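Local atomic coordinates of sugar isomerase (Sinorhizobium meliloti, PDB entry 3QC0), a protein that binds a zinc ion in a TIM barrel of the xylose isomerase-like family and probably catalyses the isomerisation of a sugar. Residues E22-C27 with T33-W38; T62-G67 with V89-E94; G220-G223 with D228-G231. All coordinates share one frame; numbering follows the deposited sequence.

Contact 1: E22-C27 with T33-W38; sequences EAVDIC and TAIAPW
Ile35 projects from the barrel strand 34-36 onto helix 20-29, where Val24 and Cys27 receive it, inside a beta-alpha-beta unit of the TIM barrel: strand 7-10, this helix and strand 34-36. The main touch is made by the long branch of the isoleucine, which reaches Val24, and the two side chains cross at about a right angle. A secondary touch comes from the short branch, which lies near the cysteine one helical turn away: CG2 of Ile35 stands 4.4 Å from SG of Cys27. This approach is loose and less certain, since it holds for one of two conformers of the cysteine. The first torsion of Ile35 turns the two branches to these partners: CG1 sits between the backbone N and the carbonyl carbon (chi1 59°), while CG2 lies opposite the carbonyl carbon. All three residues are buried, so the meeting surface is hydrocarbon and sulfur. Phe20 of the same helix also packs on Ile35, while Ile9 of strand 7-10 touches Cys27 and Leu59, just before strand 60-68, touches Val24. On the next residue of the strand, Ala36, the side chain points the other way, to Asn10 and Thr62. At the centre of the contact two methyl groups meet, CD1 of Ile35 lying 4.0 Å from CG2 of Val24.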
loop_
_atom_site.group_PDB
_atom_site.type_symbol
_atom_site.label_atom_id
_atom_site.label_comp_id
_atom_site.label_asym_id
_atom_site.label_seq_id
_atom_site.Cartn_x
_atom_site.Cartn_y
_atom_site.Cartn_z
ATOM N N GLU A 22 -9.623 33.124 2.266
ATOM C CA GLU A 22 -11.015 32.662 2.296
ATOM C C GLU A 22 -11.143 31.369 3.083
ATOM O O GLU A 22 -12.099 31.180 3.820
ATOM C CB GLU A 22 -11.585 32.435 0.903
ATOM C CG GLU A 22 -13.134 32.296 0.980
ATOM C CD GLU A 22 -13.766 31.820 -0.296
ATOM O OE1 GLU A 22 -13.113 31.902 -1.368
ATOM O OE2 GLU A 22 -14.927 31.362 -0.214
ATOM N N ALA A 23 -10.172 30.474 2.910
ATOM C CA ALA A 23 -10.166 29.236 3.676
ATOM C C ALA A 23 -10.136 29.538 5.170
ATOM O O ALA A 23 -10.886 28.987 5.946
ATOM C CB ALA A 23 -8.973 28.366 3.271
ATOM N N VAL A 24 -9.288 30.463 5.583
ATOM C CA VAL A 24 -9.230 30.820 6.989
ATOM C C VAL A 24 -10.577 31.407 7.460
ATOM O O VAL A 24 -11.061 31.074 8.537
ATOM C CB VAL A 24 -8.072 31.817 7.260
ATOM C CG1 VAL A 24 -8.234 32.452 8.642
ATOM C CG2 VAL A 24 -6.701 31.083 7.104
ATOM N N ASP A 25 -11.146 32.294 6.641
ATOM C CA ASP A 25 -12.430 32.943 6.945
ATOM C C ASP A 25 -13.520 31.892 7.208
ATOM O O ASP A 25 -14.188 31.929 8.261
ATOM C CB ASP A 25 -12.821 33.856 5.773
ATOM C CG ASP A 25 -14.025 34.790 6.080
ATOM O OD1 ASP A 25 -14.484 34.936 7.255
ATOM O OD2 ASP A 25 -14.529 35.367 5.090
ATOM N N ILE A 26 -13.664 30.935 6.289
ATOM C CA ILE A 26 -14.715 29.907 6.467
ATOM C C ILE A 26 -14.433 29.034 7.678
ATOM O O ILE A 26 -15.336 28.688 8.404
ATOM C CB ILE A 26 -14.890 29.015 5.289
ATOM C CG1 ILE A 26 -15.317 29.793 4.081
ATOM C CG2 ILE A 26 -15.964 27.922 5.593
ATOM C CD1 ILE A 26 -15.339 28.959 2.873
ATOM N N CYS A 27 -13.173 28.662 7.887
ATOM C CA CYS A 27 -12.832 27.903 9.080
ATOM C C CYS A 27 -13.203 28.669 10.374
ATOM O O CYS A 27 -13.781 28.107 11.298
ATOM C CB CYS A 27 -11.345 27.478 9.033
ATOM S SG CYS A 27 -10.908 26.250 7.676
ATOM N N THR A 33 -10.095 27.050 14.745
ATOM C CA THR A 33 -8.921 27.925 14.901
ATOM C C THR A 33 -7.568 27.264 14.628
ATOM O O THR A 33 -6.513 27.760 15.071
ATOM C CB THR A 33 -8.876 28.550 16.316
ATOM O OG1 THR A 33 -8.853 27.508 17.298
ATOM C CG2 THR A 33 -10.090 29.486 16.554
ATOM N N ALA A 34 -7.589 26.135 13.925
ATOM C CA ALA A 34 -6.356 25.473 13.565
ATOM C C ALA A 34 -6.477 25.039 12.110
ATOM O O ALA A 34 -7.529 24.567 11.682
ATOM C CB ALA A 34 -6.144 24.252 14.459
ATOM N N ILE A 35 -5.388 25.214 11.370
ATOM C CA ILE A 35 -5.309 24.922 9.953
ATOM C C ILE A 35 -3.972 24.242 9.667
ATOM O O ILE A 35 -3.049 24.279 10.483
ATOM C CB ILE A 35 -5.475 26.197 9.066
ATOM C CG1 ILE A 35 -4.398 27.265 9.374
ATOM C CG2 ILE A 35 -6.878 26.798 9.274
ATOM C CD1 ILE A 35 -4.201 28.233 8.241
ATOM N N ALA A 36 -3.880 23.663 8.480
ATOM C CA ALA A 36 -2.604 23.241 7.912
ATOM C C ALA A 36 -2.594 23.658 6.455
ATOM O O ALA A 36 -3.207 23.005 5.606
ATOM C CB ALA A 36 -2.401 21.722 8.078
ATOM N N PRO A 37 -1.946 24.798 6.152
ATOM C CA PRO A 37 -1.847 25.226 4.783
ATOM C C PRO A 37 -0.698 24.560 4.040
ATOM O O PRO A 37 0.188 23.950 4.655
ATOM C CB PRO A 37 -1.564 26.712 4.913
ATOM C CG PRO A 37 -0.656 26.777 6.118
ATOM C CD PRO A 37 -1.194 25.685 7.059
ATOM N N TRP A 38 -0.740 24.711 2.722
ATOM C CA TRP A 38 0.303 24.247 1.857
ATOM C C TRP A 38 1.172 25.392 1.374
ATOM O O TRP A 38 0.723 26.562 1.283
ATOM C CB TRP A 38 -0.302 23.500 0.664
ATOM C CG TRP A 38 -0.915 22.198 1.033
ATOM C CD1 TRP A 38 -1.891 21.969 1.951
ATOM C CD2 TRP A 38 -0.542 20.906 0.529
ATOM N NE1 TRP A 38 -2.160 20.626 2.037
ATOM C CE2 TRP A 38 -1.345 19.965 1.169
ATOM C CE3 TRP A 38 0.370 20.475 -0.428
ATOM C CZ2 TRP A 38 -1.277 18.606 0.879
ATOM C CZ3 TRP A 38 0.445 19.107 -0.699
ATOM C CH2 TRP A 38 -0.349 18.208 -0.029
#

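Contact 2: T62-G67 with V89-E94; sequences TGLCRG and VDEAAE
Leu64 reaches out from strand 60-68 and sets one methyl, CD2, against the turn of helix 75-94 formed by Glu91 and Ala92. With CG opposite the backbone N (chi1 177°), the leucine stretches toward the helix, and its CD2 comes within 3.5 Å of N of Ala92. The same methyl lies 3.8 Å from CB of Glu91 and 4.0 Å from CB of Ala92, so it rests where the two residues join. Leu64 and Glu91 cross at about a right angle: the leucine meets the glutamate at its base, while the remaining chain extends onward. The carboxylate of Glu91 is engaged elsewhere, OE1 forming a salt bridge with Arg39, so this residue offers carbon to the strand and charge to the arginine. The pairing is the strand-to-helix half of the beta-alpha-beta unit made by strand 60-68, helix 75-94 and strand 100-103 of the TIM barrel. Leu64 is hydrogen-bonded through its backbone to Val101 of strand 100-103 and to Cys99 just before it, whereas Cys65 pairs with Pro37 and Arg39; on the helix, Ala92 packs on Val137 and Val89 leans on helix 114-135.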
loop_
_atom_site.group_PDB
_atom_site.type_symbol
_atom_site.label_atom_id
_atom_site.label_comp_id
_atom_site.label_asym_id
_atom_site.label_seq_id
_atom_site.Cartn_x
_atom_site.Cartn_y
_atom_site.Cartn_z
ATOM N N THR A 62 -1.361 23.149 12.601
ATOM C CA THR A 62 -1.009 21.775 13.004
ATOM C C THR A 62 0.137 21.228 12.144
ATOM O O THR A 62 0.787 20.242 12.518
ATOM C CB THR A 62 -2.250 20.840 12.956
ATOM O OG1 THR A 62 -2.942 21.024 11.717
ATOM C CG2 THR A 62 -3.176 21.135 14.151
ATOM N N GLY A 63 0.352 21.850 10.986
ATOM C CA GLY A 63 1.457 21.533 10.110
ATOM C C GLY A 63 1.584 22.562 9.005
ATOM O O GLY A 63 0.641 23.346 8.779
ATOM N N LEU A 64 2.731 22.555 8.334
ATOM C CA LEU A 64 2.881 23.179 7.014
ATOM C C LEU A 64 3.195 22.035 6.041
ATOM O O LEU A 64 4.101 21.224 6.290
ATOM C CB LEU A 64 4.012 24.203 6.994
ATOM C CG LEU A 64 4.318 24.868 5.654
ATOM C CD1 LEU A 64 3.114 25.707 5.124
ATOM C CD2 LEU A 64 5.594 25.736 5.748
ATOM N N CYS A 65 2.444 21.982 4.945
ATOM C CA CYS A 65 2.649 20.970 3.916
ATOM C C CYS A 65 3.316 21.566 2.684
ATOM O O CYS A 65 2.735 22.480 2.057
ATOM C CB CYS A 65 1.331 20.363 3.489
ATOM S SG CYS A 65 0.550 19.345 4.720
ATOM N N ARG A 66 4.495 21.109 2.260
ATOM C CA ARG A 66 5.321 20.085 2.894
ATOM C C ARG A 66 6.746 20.265 2.433
ATOM O O ARG A 66 7.022 20.831 1.371
ATOM C CB ARG A 66 4.834 18.645 2.531
ATOM C CG ARG A 66 4.950 18.221 1.066
ATOM C CD ARG A 66 3.943 18.812 0.182
ATOM N NE ARG A 66 3.735 18.069 -1.072
ATOM C CZ ARG A 66 3.951 18.474 -2.303
ATOM N NH1 ARG A 66 4.369 19.714 -2.618
ATOM N NH2 ARG A 66 3.662 17.600 -3.279
ATOM N N GLY A 67 7.668 19.712 3.216
ATOM C CA GLY A 67 9.026 19.479 2.773
ATOM C C GLY A 67 9.167 18.023 2.336
ATOM O O GLY A 67 8.164 17.334 2.095
ATOM N N VAL A 89 11.384 25.169 6.242
ATOM C CA VAL A 89 11.539 25.384 7.670
ATOM C C VAL A 89 11.369 26.858 7.990
ATOM O O VAL A 89 10.677 27.169 8.932
ATOM C CB VAL A 89 12.905 24.902 8.165
ATOM C CG1 VAL A 89 13.244 25.473 9.574
ATOM C CG2 VAL A 89 12.944 23.341 8.190
ATOM N N ASP A 90 11.976 27.732 7.191
ATOM C CA ASP A 90 11.859 29.176 7.435
ATOM C C ASP A 90 10.381 29.632 7.363
ATOM O O ASP A 90 9.917 30.465 8.149
ATOM C CB ASP A 90 12.716 29.967 6.458
ATOM C CG ASP A 90 14.196 29.743 6.635
ATOM O OD1 ASP A 90 14.656 29.091 7.625
ATOM O OD2 ASP A 90 14.934 30.235 5.756
ATOM N N GLU A 91 9.657 29.114 6.375
ATOM C CA GLU A 91 8.241 29.371 6.207
ATOM C C GLU A 91 7.451 28.884 7.425
ATOM O O GLU A 91 6.626 29.616 7.983
ATOM C CB GLU A 91 7.731 28.739 4.911
ATOM C CG GLU A 91 8.385 29.270 3.645
ATOM C CD GLU A 91 8.215 28.381 2.429
ATOM O OE1 GLU A 91 7.248 27.597 2.416
ATOM O OE2 GLU A 91 9.078 28.470 1.499
ATOM N N ALA A 92 7.699 27.646 7.848
ATOM C CA ALA A 92 7.033 27.097 9.000
ATOM C C ALA A 92 7.270 27.938 10.240
ATOM O O ALA A 92 6.356 28.142 11.039
ATOM C CB ALA A 92 7.466 25.596 9.260
ATOM N N ALA A 93 8.509 28.364 10.417
ATOM C CA ALA A 93 8.885 29.195 11.589
ATOM C C ALA A 93 8.126 30.512 11.563
ATOM O O ALA A 93 7.568 30.904 12.584
ATOM C CB ALA A 93 10.374 29.421 11.595
ATOM N N GLU A 94 8.059 31.151 10.404
ATOM C CA GLU A 94 7.341 32.435 10.267
ATOM C C GLU A 94 5.871 32.292 10.640
ATOM O O GLU A 94 5.262 33.182 11.261
ATOM C CB GLU A 94 7.445 32.959 8.844
ATOM C CG GLU A 94 6.610 34.223 8.565
ATOM C CD GLU A 94 7.012 35.411 9.452
ATOM O OE1 GLU A 94 8.206 35.564 9.751
ATOM O OE2 GLU A 94 6.117 36.178 9.844
#

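Contact 3: G220-G223 with D228-G231; sequences GMMG and DLKG
CD1 of Leu229 presses on the base of selenomethionine Met222, 3.5 Å from its CB and 3.6 Å from its CG, and this is the tight part of the contact. Both residues are buried, and their side chains cross at about a right angle. Leu229 is the first residue of helix 229-238, whereas Met222 belongs to the irregular loop that follows strand 200-205, in the connection between the seventh barrel strand and its helix. Bends at chi2 (83°) and chi3 lead the selenium end of Met222 away from the leucine, leaving only the root of the chain to meet the methyl. The looser part lies at Gly223, partly exposed, whose N is 4.1 Å from CD1 of Leu229; the positive phi there (95°) suits a glycine. That N is hydrogen-bonded to Asp207, which also touches Leu229. Also partly exposed is Asp228, which closes the helix start as N-cap: its OD1 accepts from N of Gly231 at 2.9 Å, the donor lying well above the carboxylate plane, 58° out of it. On the loop side, the carbonyl of Met222 accepts from Arg270 of helix 260-274, Cys275 just beyond that helix packs on Met222, and Met221 lies against Thr266 and Cys267, so the loop bridges Leu229 at the start of helix 229-238 and the last helix, 260-274.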
loop_
_atom_site.group_PDB
_atom_site.type_symbol
_atom_site.label_atom_id
_atom_site.label_comp_id
_atom_site.label_asym_id
_atom_site.label_seq_id
_atom_site.Cartn_x
_atom_site.Cartn_y
_atom_site.Cartn_z
ATOM N N GLY A 220 -11.847 9.836 1.441
ATOM C CA GLY A 220 -13.209 9.963 1.949
ATOM C C GLY A 220 -13.340 10.956 3.073
ATOM O O GLY A 220 -12.382 11.213 3.826
HETATM N N MSE A 221 -14.531 11.557 3.166
HETATM C CA MSE A 221 -14.938 12.227 4.363
HETATM C C MSE A 221 -15.037 11.186 5.481
HETATM O O MSE A 221 -15.519 10.062 5.274
HETATM C CB MSE A 221 -16.305 12.872 4.115
HETATM C CG MSE A 221 -16.928 13.589 5.285
HETATM SE SE MSE A 221 -15.955 15.082 6.009
HETATM C CE MSE A 221 -16.267 16.220 4.412
HETATM N N MSE A 222 -14.623 11.573 6.661
HETATM C CA MSE A 222 -14.667 10.688 7.819
HETATM C C MSE A 222 -16.055 10.113 8.003
HETATM O O MSE A 222 -17.026 10.852 8.079
HETATM C CB MSE A 222 -14.308 11.428 9.097
HETATM C CG MSE A 222 -12.909 11.898 9.206
HETATM SE SE MSE A 222 -12.526 13.597 8.317
HETATM C CE MSE A 222 -13.753 14.767 9.177
ATOM N N GLY A 223 -16.153 8.797 8.114
ATOM C CA GLY A 223 -17.420 8.088 8.250
ATOM C C GLY A 223 -18.013 7.552 6.964
ATOM O O GLY A 223 -18.961 6.753 7.013
ATOM N N ASP A 228 -11.334 2.561 11.168
ATOM C CA ASP A 228 -11.742 2.651 12.569
ATOM C C ASP A 228 -11.096 3.891 13.169
ATOM O O ASP A 228 -10.122 3.792 13.936
ATOM C CB ASP A 228 -11.314 1.367 13.268
ATOM C CG ASP A 228 -11.652 1.319 14.758
ATOM O OD1 ASP A 228 -12.343 2.213 15.286
ATOM O OD2 ASP A 228 -11.198 0.333 15.435
ATOM N N LEU A 229 -11.639 5.067 12.779
ATOM C CA LEU A 229 -11.094 6.366 13.200
ATOM C C LEU A 229 -11.087 6.468 14.720
ATOM O O LEU A 229 -10.087 6.892 15.327
ATOM C CB LEU A 229 -11.872 7.509 12.547
ATOM C CG LEU A 229 -11.721 7.614 11.033
ATOM C CD1 LEU A 229 -12.794 8.538 10.405
ATOM C CD2 LEU A 229 -10.277 8.049 10.652
ATOM N N LYS A 230 -12.189 6.070 15.341
ATOM C CA LYS A 230 -12.332 6.116 16.793
ATOM C C LYS A 230 -11.222 5.318 17.466
ATOM O O LYS A 230 -10.577 5.787 18.393
ATOM C CB LYS A 230 -13.724 5.586 17.182
ATOM C CG LYS A 230 -14.084 5.448 18.652
ATOM C CD LYS A 230 -15.375 4.513 18.815
ATOM C CE LYS A 230 -16.289 4.843 20.012
ATOM N NZ LYS A 230 -17.714 4.270 19.902
ATOM N N GLY A 231 -10.994 4.095 16.984
ATOM C CA GLY A 231 -9.964 3.234 17.546
ATOM C C GLY A 231 -8.540 3.770 17.409
ATOM O O GLY A 231 -7.739 3.719 18.337
#

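How the contacts relate
Contacts 1 and 2 are neighbours in the barrel, their centres 14 Å apart, because strands 34-36 and 60-68 lie side by side in the sheet. They touch directly: Ile35 O is 2.9 Å from Thr62 N and Pro37 O is 3.0 Å from Cys65 N, both probable hydrogen bonds. Contact 3 stands apart, its centre 21 Å from that of contact 1 and 26 Å from that of contact 2, across the chain's centre from the latter. The zinc, held by Glu142, Asp177, His204 and Glu248, is about 14 Å from the side chain of Ile35, 12 Å from that of Leu64 and 11 Å from that of Met222.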